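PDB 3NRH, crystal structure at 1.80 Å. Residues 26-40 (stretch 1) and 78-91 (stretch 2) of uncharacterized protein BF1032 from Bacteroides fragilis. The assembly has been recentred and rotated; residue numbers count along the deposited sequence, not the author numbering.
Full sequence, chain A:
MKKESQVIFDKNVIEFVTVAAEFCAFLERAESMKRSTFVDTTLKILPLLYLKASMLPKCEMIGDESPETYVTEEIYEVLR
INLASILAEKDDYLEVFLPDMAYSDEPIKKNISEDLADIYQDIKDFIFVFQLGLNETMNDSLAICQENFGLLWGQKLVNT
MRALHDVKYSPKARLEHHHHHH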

ATOM      1  N   PHE A  26      13.443  10.715   2.753  1.00 10.77           N
ATOM      2  CA  PHE A  26      13.861   9.398   3.219  1.00 11.58           C
ATOM      3  C   PHE A  26      14.874   8.760   2.271  1.00  9.66           C
ATOM      4  O   PHE A  26      15.918   8.276   2.703  1.00 15.48           O
ATOM      5  CB  PHE A  26      12.652   8.468   3.350  1.00 14.50           C
ATOM      6  CG  PHE A  26      13.000   7.106   3.882  1.00 23.05           C
ATOM      7  CD1 PHE A  26      13.403   6.948   5.203  1.00 26.13           C
ATOM      8  CD2 PHE A  26      12.959   5.988   3.055  1.00 24.10           C
ATOM      9  CE1 PHE A  26      13.762   5.694   5.695  1.00 34.55           C
ATOM     10  CE2 PHE A  26      13.317   4.729   3.538  1.00 23.40           C
ATOM     11  CZ  PHE A  26      13.718   4.584   4.857  1.00 28.76           C
ATOM     12  N   LEU A  27      14.560   8.751   0.979  1.00  9.72           N
ATOM     13  CA  LEU A  27      15.458   8.161  -0.005  1.00  8.05           C
ATOM     14  C   LEU A  27      16.764   8.939  -0.104  1.00 11.72           C
ATOM     15  O   LEU A  27      17.830   8.356  -0.298  1.00 14.18           O
ATOM     16  CB  LEU A  27      14.793   8.111  -1.381  1.00  9.43           C
ATOM     17  CG  LEU A  27      13.537   7.251  -1.508  1.00 10.34           C
ATOM     18  CD1 LEU A  27      13.123   7.204  -2.980  1.00 16.99           C
ATOM     19  CD2 LEU A  27      13.803   5.845  -0.971  1.00 12.78           C
ATOM     20  N   GLU A  28      16.677  10.257   0.038  1.00 13.05           N
ATOM     21  CA  GLU A  28      17.862  11.102  -0.038  1.00 14.95           C
ATOM     22  C   GLU A  28      18.821  10.877   1.132  1.00 17.87           C
ATOM     23  O   GLU A  28      20.011  11.156   1.028  1.00 15.95           O
ATOM     24  CB  GLU A  28      17.439  12.572  -0.101  1.00 15.96           C
ATOM     25  CG  GLU A  28      16.819  12.967  -1.444  1.00 12.16           C
ATOM     26  CD  GLU A  28      15.987  14.234  -1.367  1.00 17.08           C
ATOM     27  OE1 GLU A  28      15.907  14.844  -0.277  1.00 14.54           O
ATOM     28  OE2 GLU A  28      15.407  14.624  -2.403  1.00 11.44           O
ATOM     29  N   ARG A  29      18.299  10.365   2.242  1.00 15.22           N
ATOM     30  CA  ARG A  29      19.112  10.111   3.426  1.00 21.13           C
ATOM     31  C   ARG A  29      19.454   8.626   3.576  1.00 18.44           C
ATOM     32  O   ARG A  29      19.876   8.185   4.644  1.00 24.39           O
ATOM     33  CB  ARG A  29      18.362  10.599   4.669  1.00 17.68           C
ATOM     34  CG  ARG A  29      18.054  12.097   4.660  1.00 24.41           C
ATOM     35  CD  ARG A  29      17.009  12.452   5.699  1.00 30.32           C
ATOM     36  NE  ARG A  29      17.384  11.967   7.024  1.00 46.58           N
ATOM     37  CZ  ARG A  29      16.587  12.006   8.087  1.00 45.87           C
ATOM     38  NH1 ARG A  29      15.364  12.509   7.981  1.00 63.83           N
ATOM     39  NH2 ARG A  29      17.009  11.537   9.254  1.00 42.24           N
ATOM     40  N   ALA A  30      19.287   7.872   2.493  1.00 22.49           N
ATOM     41  CA  ALA A  30      19.542   6.430   2.483  1.00 29.03           C
ATOM     42  C   ALA A  30      20.914   5.982   2.987  1.00 30.11           C
ATOM     43  O   ALA A  30      21.013   4.980   3.698  1.00 31.07           O
ATOM     44  CB  ALA A  30      19.306   5.876   1.080  1.00 32.32           C
ATOM     45  N   GLU A  31      21.972   6.699   2.620  1.00 29.66           N
ATOM     46  CA  GLU A  31      23.314   6.320   3.065  1.00 34.56           C
ATOM     47  C   GLU A  31      23.477   6.449   4.577  1.00 29.97           C
ATOM     48  O   GLU A  31      24.525   6.108   5.122  1.00 33.20           O
ATOM     49  CB  GLU A  31      24.379   7.185   2.387  1.00 40.39           C
ATOM     50  CG  GLU A  31      24.447   7.066   0.878  1.00 40.14           C
ATOM     51  CD  GLU A  31      25.699   7.709   0.311  1.00 52.54           C
ATOM     52  OE1 GLU A  31      26.799   7.156   0.522  1.00 57.44           O
ATOM     53  OE2 GLU A  31      25.587   8.771  -0.338  1.00 55.00           O
ATOM     54  N   SER A  32      22.443   6.935   5.256  1.00 40.92           N
ATOM     55  CA  SER A  32      22.512   7.121   6.700  1.00 41.77           C
ATOM     56  C   SER A  32      21.698   6.110   7.507  1.00 43.49           C
ATOM     57  O   SER A  32      21.123   6.460   8.538  1.00 49.23           O
ATOM     58  CB  SER A  32      22.051   8.537   7.058  1.00 44.69           C
ATOM     59  OG  SER A  32      22.791   9.511   6.341  1.00 55.62           O
HETATM   60  N   MSE A  33      21.656   4.860   7.056  1.00 43.45           N
HETATM   61  CA  MSE A  33      20.889   3.846   7.774  1.00 36.29           C
HETATM   62  C   MSE A  33      21.164   2.413   7.330  1.00 34.45           C
HETATM   63  O   MSE A  33      21.775   2.173   6.289  1.00 32.92           O
HETATM   64  CB  MSE A  33      19.398   4.132   7.628  1.00 38.49           C
HETATM   65  CG  MSE A  33      18.897   4.014   6.205  1.00 43.50           C
HETATM   66 SE   MSE A  33      17.048   4.511   6.065  1.00 42.21          SE
HETATM   67  CE  MSE A  33      17.271   6.374   5.587  1.00 42.43           C
ATOM     68  N   LYS A  34      20.685   1.469   8.134  1.00 28.76           N
ATOM     69  CA  LYS A  34      20.855   0.045   7.871  1.00 27.01           C
ATOM     70  C   LYS A  34      19.712  -0.454   6.989  1.00 19.56           C
ATOM     71  O   LYS A  34      18.662   0.184   6.903  1.00 16.66           O
ATOM     72  CB  LYS A  34      20.855  -0.733   9.188  1.00 26.58           C
ATOM     73  CG  LYS A  34      21.779  -0.166  10.264  1.00 35.23           C
ATOM     74  CD  LYS A  34      23.236  -0.167   9.831  1.00 38.09           C
ATOM     75  CE  LYS A  34      23.758  -1.579   9.627  1.00 46.55           C
ATOM     76  NZ  LYS A  34      25.193  -1.586   9.227  1.00 57.59           N
ATOM     77  N   ARG A  35      19.909  -1.600   6.349  1.00 15.20           N
ATOM     78  CA  ARG A  35      18.880  -2.154   5.477  1.00 18.86           C
ATOM     79  C   ARG A  35      17.565  -2.448   6.197  1.00 17.73           C
ATOM     80  O   ARG A  35      16.492  -2.222   5.640  1.00 14.54           O
ATOM     81  CB  ARG A  35      19.375  -3.436   4.808  1.00 15.78           C
ATOM     82  CG  ARG A  35      18.389  -4.018   3.806  1.00 17.87           C
ATOM     83  CD  ARG A  35      18.799  -5.429   3.405  1.00 24.11           C
ATOM     84  NE  ARG A  35      20.134  -5.457   2.820  1.00 34.42           N
ATOM     85  CZ  ARG A  35      20.839  -6.567   2.628  1.00 35.96           C
ATOM     86  NH1 ARG A  35      20.336  -7.744   2.978  1.00 27.21           N
ATOM     87  NH2 ARG A  35      22.048  -6.500   2.087  1.00 34.78           N
ATOM     88  N   SER A  36      17.640  -2.958   7.423  1.00 18.25           N
ATOM     89  CA  SER A  36      16.425  -3.274   8.168  1.00 18.11           C
ATOM     90  C   SER A  36      15.566  -2.029   8.358  1.00 15.49           C
ATOM     91  O   SER A  36      14.352  -2.062   8.147  1.00 13.16           O
ATOM     92  CB  SER A  36      16.768  -3.888   9.531  1.00 17.85           C
ATOM     93  OG  SER A  36      17.586  -3.024  10.303  1.00 18.72           O
ATOM     94  N   THR A  37      16.203  -0.930   8.744  1.00 18.78           N
ATOM     95  CA  THR A  37      15.497   0.327   8.957  1.00 18.96           C
ATOM     96  C   THR A  37      14.938   0.853   7.637  1.00 15.56           C
ATOM     97  O   THR A  37      13.818   1.365   7.584  1.00 14.87           O
ATOM     98  CB  THR A  37      16.431   1.384   9.569  1.00 20.68           C
ATOM     99  OG1 THR A  37      16.985   0.874  10.787  1.00 28.89           O
ATOM    100  CG2 THR A  37      15.662   2.661   9.871  1.00 28.92           C
ATOM    101  N   PHE A  38      15.725   0.722   6.573  1.00 14.38           N
ATOM    102  CA  PHE A  38      15.308   1.175   5.253  1.00 17.75           C
ATOM    103  C   PHE A  38      14.061   0.427   4.790  1.00 20.74           C
ATOM    104  O   PHE A  38      13.074   1.035   4.371  1.00 13.48           O
ATOM    105  CB  PHE A  38      16.422   0.949   4.229  1.00 13.48           C
ATOM    106  CG  PHE A  38      16.045   1.362   2.839  1.00 15.79           C
ATOM    107  CD1 PHE A  38      15.999   2.707   2.488  1.00 18.32           C
ATOM    108  CD2 PHE A  38      15.686   0.411   1.892  1.00 21.38           C
ATOM    109  CE1 PHE A  38      15.600   3.099   1.212  1.00 17.50           C
ATOM    110  CE2 PHE A  38      15.284   0.792   0.613  1.00 19.00           C
ATOM    111  CZ  PHE A  38      15.241   2.139   0.274  1.00 14.69           C
ATOM    112  N   VAL A  39      14.115  -0.898   4.862  1.00 11.64           N
ATOM    113  CA  VAL A  39      12.996  -1.722   4.433  1.00 14.67           C
ATOM    114  C   VAL A  39      11.735  -1.478   5.258  1.00 14.51           C
ATOM    115  O   VAL A  39      10.656  -1.285   4.698  1.00 10.18           O
ATOM    116  CB  VAL A  39      13.367  -3.221   4.489  1.00 16.68           C
ATOM    117  CG1 VAL A  39      12.134  -4.083   4.223  1.00 14.62           C
ATOM    118  CG2 VAL A  39      14.441  -3.516   3.448  1.00 15.25           C
ATOM    119  N   ASP A  40      11.869  -1.484   6.581  1.00 16.35           N
ATOM    120  CA  ASP A  40      10.717  -1.268   7.457  1.00 18.22           C
ATOM    121  C   ASP A  40      10.015   0.062   7.207  1.00 19.04           C
ATOM    122  O   ASP A  40       8.783   0.124   7.171  1.00 13.21           O
ATOM    123  CB  ASP A  40      11.133  -1.318   8.933  1.00 18.95           C
ATOM    124  CG  ASP A  40      11.547  -2.702   9.379  1.00 29.75           C
ATOM    125  OD1 ASP A  40      11.059  -3.685   8.785  1.00 32.83           O
ATOM    126  OD2 ASP A  40      12.346  -2.808  10.335  1.00 31.98           O
ATOM    127  N   VAL A  78      23.046   8.624  -8.995  1.00 14.96           N
ATOM    128  CA  VAL A  78      23.631   8.571  -7.667  1.00 16.19           C
ATOM    129  C   VAL A  78      22.649   7.945  -6.682  1.00 15.29           C
ATOM    130  O   VAL A  78      23.034   7.120  -5.854  1.00 14.48           O
ATOM    131  CB  VAL A  78      24.040   9.979  -7.179  1.00 21.87           C
ATOM    132  CG1 VAL A  78      24.535   9.911  -5.747  1.00 19.91           C
ATOM    133  CG2 VAL A  78      25.135  10.545  -8.088  1.00 20.74           C
ATOM    134  N   LEU A  79      21.378   8.331  -6.779  1.00 13.75           N
ATOM    135  CA  LEU A  79      20.361   7.784  -5.885  1.00 12.21           C
ATOM    136  C   LEU A  79      20.169   6.295  -6.131  1.00 12.20           C
ATOM    137  O   LEU A  79      20.128   5.504  -5.187  1.00 12.30           O
ATOM    138  CB  LEU A  79      19.021   8.496  -6.080  1.00 12.55           C
ATOM    139  CG  LEU A  79      17.848   7.887  -5.295  1.00 16.04           C
ATOM    140  CD1 LEU A  79      18.106   7.995  -3.801  1.00 15.41           C
ATOM    141  CD2 LEU A  79      16.563   8.602  -5.661  1.00 17.87           C
ATOM    142  N   ARG A  80      20.039   5.914  -7.398  1.00 16.51           N
ATOM    143  CA  ARG A  80      19.845   4.509  -7.735  1.00 13.15           C
ATOM    144  C   ARG A  80      20.974   3.648  -7.186  1.00 15.95           C
ATOM    145  O   ARG A  80      20.733   2.604  -6.575  1.00 12.93           O
ATOM    146  CB  ARG A  80      19.750   4.325  -9.250  1.00 12.61           C
ATOM    147  CG  ARG A  80      19.568   2.866  -9.674  1.00 18.64           C
ATOM    148  CD  ARG A  80      19.583   2.711 -11.200  1.00 24.75           C
ATOM    149  NE  ARG A  80      20.875   3.069 -11.785  1.00 21.61           N
ATOM    150  CZ  ARG A  80      21.989   2.360 -11.638  1.00 29.55           C
ATOM    151  NH1 ARG A  80      21.983   1.239 -10.923  1.00 31.24           N
ATOM    152  NH2 ARG A  80      23.116   2.770 -12.207  1.00 23.21           N
ATOM    153  N   ILE A  81      22.209   4.088  -7.401  1.00 14.76           N
ATOM    154  CA  ILE A  81      23.363   3.344  -6.926  1.00 16.63           C
ATOM    155  C   ILE A  81      23.385   3.218  -5.404  1.00 16.54           C
ATOM    156  O   ILE A  81      23.707   2.154  -4.872  1.00 14.56           O
ATOM    157  CB  ILE A  81      24.677   3.991  -7.423  1.00 19.12           C
ATOM    158  CG1 ILE A  81      24.757   3.863  -8.948  1.00 20.40           C
ATOM    159  CG2 ILE A  81      25.875   3.320  -6.770  1.00 21.91           C
ATOM    160  CD1 ILE A  81      25.923   4.597  -9.578  1.00 27.56           C
ATOM    161  N   ASN A  82      23.042   4.289  -4.695  1.00 18.49           N
ATOM    162  CA  ASN A  82      23.031   4.236  -3.237  1.00 15.44           C
ATOM    163  C   ASN A  82      21.970   3.266  -2.729  1.00 14.18           C
ATOM    164  O   ASN A  82      22.206   2.513  -1.786  1.00 16.67           O
ATOM    165  CB  ASN A  82      22.786   5.627  -2.640  1.00 16.40           C
ATOM    166  CG  ASN A  82      23.927   6.583  -2.920  1.00 27.31           C
ATOM    167  OD1 ASN A  82      25.095   6.193  -2.883  1.00 26.19           O
ATOM    168  ND2 ASN A  82      23.599   7.840  -3.189  1.00 33.20           N
ATOM    169  N   LEU A  83      20.802   3.283  -3.358  1.00 12.62           N
ATOM    170  CA  LEU A  83      19.733   2.387  -2.946  1.00 13.97           C
ATOM    171  C   LEU A  83      20.133   0.950  -3.242  1.00 14.52           C
ATOM    172  O   LEU A  83      19.875   0.044  -2.446  1.00 11.76           O
ATOM    173  CB  LEU A  83      18.430   2.736  -3.673  1.00 13.10           C
ATOM    174  CG  LEU A  83      17.908   4.148  -3.378  1.00 15.97           C
ATOM    175  CD1 LEU A  83      16.585   4.370  -4.087  1.00 15.97           C
ATOM    176  CD2 LEU A  83      17.742   4.325  -1.870  1.00 16.74           C
ATOM    177  N   ALA A  84      20.774   0.746  -4.387  1.00 12.33           N
ATOM    178  CA  ALA A  84      21.212  -0.588  -4.773  1.00 18.11           C
ATOM    179  C   ALA A  84      22.219  -1.121  -3.755  1.00 18.56           C
ATOM    180  O   ALA A  84      22.201  -2.300  -3.416  1.00 19.40           O
ATOM    181  CB  ALA A  84      21.827  -0.556  -6.177  1.00 15.85           C
ATOM    182  N   SER A  85      23.090  -0.248  -3.258  1.00 20.09           N
ATOM    183  CA  SER A  85      24.097  -0.649  -2.275  1.00 17.69           C
ATOM    184  C   SER A  85      23.473  -1.042  -0.936  1.00 16.83           C
ATOM    185  O   SER A  85      23.933  -1.978  -0.277  1.00 18.66           O
ATOM    186  CB  SER A  85      25.109   0.480  -2.052  1.00 26.48           C
ATOM    187  OG  SER A  85      25.802   0.779  -3.252  1.00 38.30           O
ATOM    188  N   ILE A  86      22.425  -0.330  -0.536  1.00 15.85           N
ATOM    189  CA  ILE A  86      21.736  -0.616   0.718  1.00 15.77           C
ATOM    190  C   ILE A  86      21.056  -1.977   0.660  1.00 17.39           C
ATOM    191  O   ILE A  86      21.146  -2.768   1.602  1.00 16.83           O
ATOM    192  CB  ILE A  86      20.641   0.446   1.023  1.00 23.40           C
ATOM    193  CG1 ILE A  86      21.242   1.853   1.053  1.00 32.24           C
ATOM    194  CG2 ILE A  86      19.962   0.130   2.350  1.00 31.90           C
ATOM    195  CD1 ILE A  86      22.244   2.081   2.166  1.00 48.19           C
ATOM    196  N   LEU A  87      20.373  -2.242  -0.451  1.00 18.03           N
ATOM    197  CA  LEU A  87      19.654  -3.500  -0.644  1.00 20.11           C
ATOM    198  C   LEU A  87      20.548  -4.696  -0.974  1.00 23.33           C
ATOM    199  O   LEU A  87      20.232  -5.819  -0.614  1.00 24.04           O
ATOM    200  CB  LEU A  87      18.585  -3.324  -1.733  1.00 15.69           C
ATOM    201  CG  LEU A  87      17.359  -2.510  -1.313  1.00 23.33           C
ATOM    202  CD1 LEU A  87      16.516  -2.206  -2.534  1.00 27.45           C
ATOM    203  CD2 LEU A  87      16.556  -3.310  -0.293  1.00 28.03           C
ATOM    204  N   ALA A  88      21.665  -4.443  -1.647  1.00 20.38           N
ATOM    205  CA  ALA A  88      22.615  -5.491  -2.031  1.00 24.45           C
ATOM    206  C   ALA A  88      21.913  -6.588  -2.829  1.00 26.41           C
ATOM    207  O   ALA A  88      21.156  -6.294  -3.736  1.00 19.82           O
ATOM    208  CB  ALA A  88      23.274  -6.082  -0.791  1.00 25.55           C
ATOM    209  N   GLU A  89      22.156  -7.854  -2.496  1.00 29.00           N
ATOM    210  CA  GLU A  89      21.498  -8.970  -3.192  1.00 35.40           C
ATOM    211  C   GLU A  89      19.960  -8.932  -3.137  1.00 40.75           C
ATOM    212  O   GLU A  89      19.296  -9.621  -3.911  1.00 54.56           O
ATOM    213  CB  GLU A  89      22.025 -10.325  -2.658  1.00 42.46           C
ATOM    214  CG  GLU A  89      22.903 -10.264  -1.402  1.00 41.61           C
ATOM    215  CD  GLU A  89      22.110 -10.183  -0.097  1.00 49.10           C
ATOM    216  OE1 GLU A  89      21.155 -10.982   0.084  1.00 46.09           O
ATOM    217  OE2 GLU A  89      22.461  -9.326   0.750  1.00 52.95           O
ATOM    218  N   LYS A  90      19.409  -8.129  -2.224  1.00 31.44           N
ATOM    219  CA  LYS A  90      17.948  -7.957  -2.046  1.00 26.14           C
ATOM    220  C   LYS A  90      17.312  -7.063  -3.102  1.00 22.65           C
ATOM    221  O   LYS A  90      16.088  -6.981  -3.220  1.00 16.57           O
ATOM    222  CB  LYS A  90      17.657  -7.284  -0.705  1.00 24.92           C
ATOM    223  CG  LYS A  90      16.895  -8.102   0.271  1.00 41.36           C
ATOM    224  CD  LYS A  90      17.801  -9.160   0.839  1.00 40.97           C
ATOM    225  CE  LYS A  90      17.393 -10.601   0.528  1.00 38.20           C
ATOM    226  NZ  LYS A  90      17.927 -11.411   1.661  1.00 35.33           N
ATOM    227  N   ASP A  91      18.156  -6.344  -3.820  1.00 19.21           N
ATOM    228  CA  ASP A  91      17.658  -5.409  -4.808  1.00 16.68           C
ATOM    229  C   ASP A  91      16.930  -6.055  -5.975  1.00 19.44           C
ATOM    230  O   ASP A  91      15.948  -5.512  -6.496  1.00 19.92           O
ATOM    231  CB  ASP A  91      18.815  -4.559  -5.324  1.00 21.45           C
ATOM    232  CG  ASP A  91      18.340  -3.301  -5.982  1.00 18.73           C
ATOM    233  OD1 ASP A  91      17.347  -2.736  -5.477  1.00 16.33           O
ATOM    234  OD2 ASP A  91      18.957  -2.880  -6.979  1.00 19.14           O
TER
HETATM  235  O   HOH W   1      25.808  10.156  -2.574  1.00 27.96           O
HETATM  236  O   HOH W   2      24.291  -8.164   2.671  1.00 42.40           O

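Stretch 1 runs from the last turn of one helix (26-28) through a loop into the start of a second helix (35-40), with Lys-34 at the N-cap position; stretch 2 is the end of a helix (78-87) followed by a short 3-10 segment that begins at Glu-89. The axes of helices 35-40 and 78-87 approach to 10.3 Å, with an angle of 113° between their N-to-C directions, so the two helices cross steeply. The loop of stretch 1 passes along helix 78-87, and helix 35-40 begins beside its end: Ala-30 CA lies 6.8 Å from Leu-83 CA, Glu-31 CA 6.6 Å from Asn-82 CA, and Arg-35 CA comes closest to Ile-86 CA, at 5.8 Å. Together the stretches bury 691 Å², both sides summed.

Leu-27 CB packs 4.1 Å from Leu-79 CD1, a methyl that also sits 3.5 Å from Leu-27 O. Leu-83 CD2 is shared by three neighbours: it lies 3.7 Å from Ala-30 CB, 3.9 Å from Phe-38 CE1 and 4.3 Å from Leu-27 CD2. The small side chain of Ala-30 points toward stretch 2 and meets this methyl directly. Ile-86 reaches the loop with CD1, 3.5 Å from Ala-30 O, while its CG2 lies 4.1 Å from Phe-38 CB. Leu-87 points its CA-to-CB bond away, yet its end returns to the contact, with CG 4.3 Å from Phe-38 CE2 and CD2 4.3 Å from Val-39 CG2. These side chains are apolar, so the contacts between them rest on close packing and exclusion of water rather than on hydrogen bonds.

Arg-35 supplies the direct polar link. Its CA-to-CB bond points sideways, but the extended chain (chi1 and chi2 both t) carries the guanidinium to the C-terminal end of helix 78-87. There the helix gives way at Ala-88, whose phi is positive, and the Ile-86 carbonyl is available to a side-chain donor: Arg-35 NE donates to Ile-86 O at 3.1 Å with a nearly straight angle of 168°. Arg-35 NH2 forms a salt bridge with Glu-89 OE2 at 3.2 Å, including a more bent hydrogen bond of 140°. Both acceptors lie at the guanidinium edge, where its N-H groups point. Leu-87 O lies over one face instead, so its 3.3 Å approach to Arg-35 NH2 is not a hydrogen bond. Water 2 reinforces the ion pair, accepting from Arg-35 NH2 and donating to Glu-89 OE2, each at 2.9 Å.

A second water joins Glu-31 to Asn-82: water 1 donates to Glu-31 OE2 at 2.6 Å and accepts from Asn-82 ND2 at 3.3 Å.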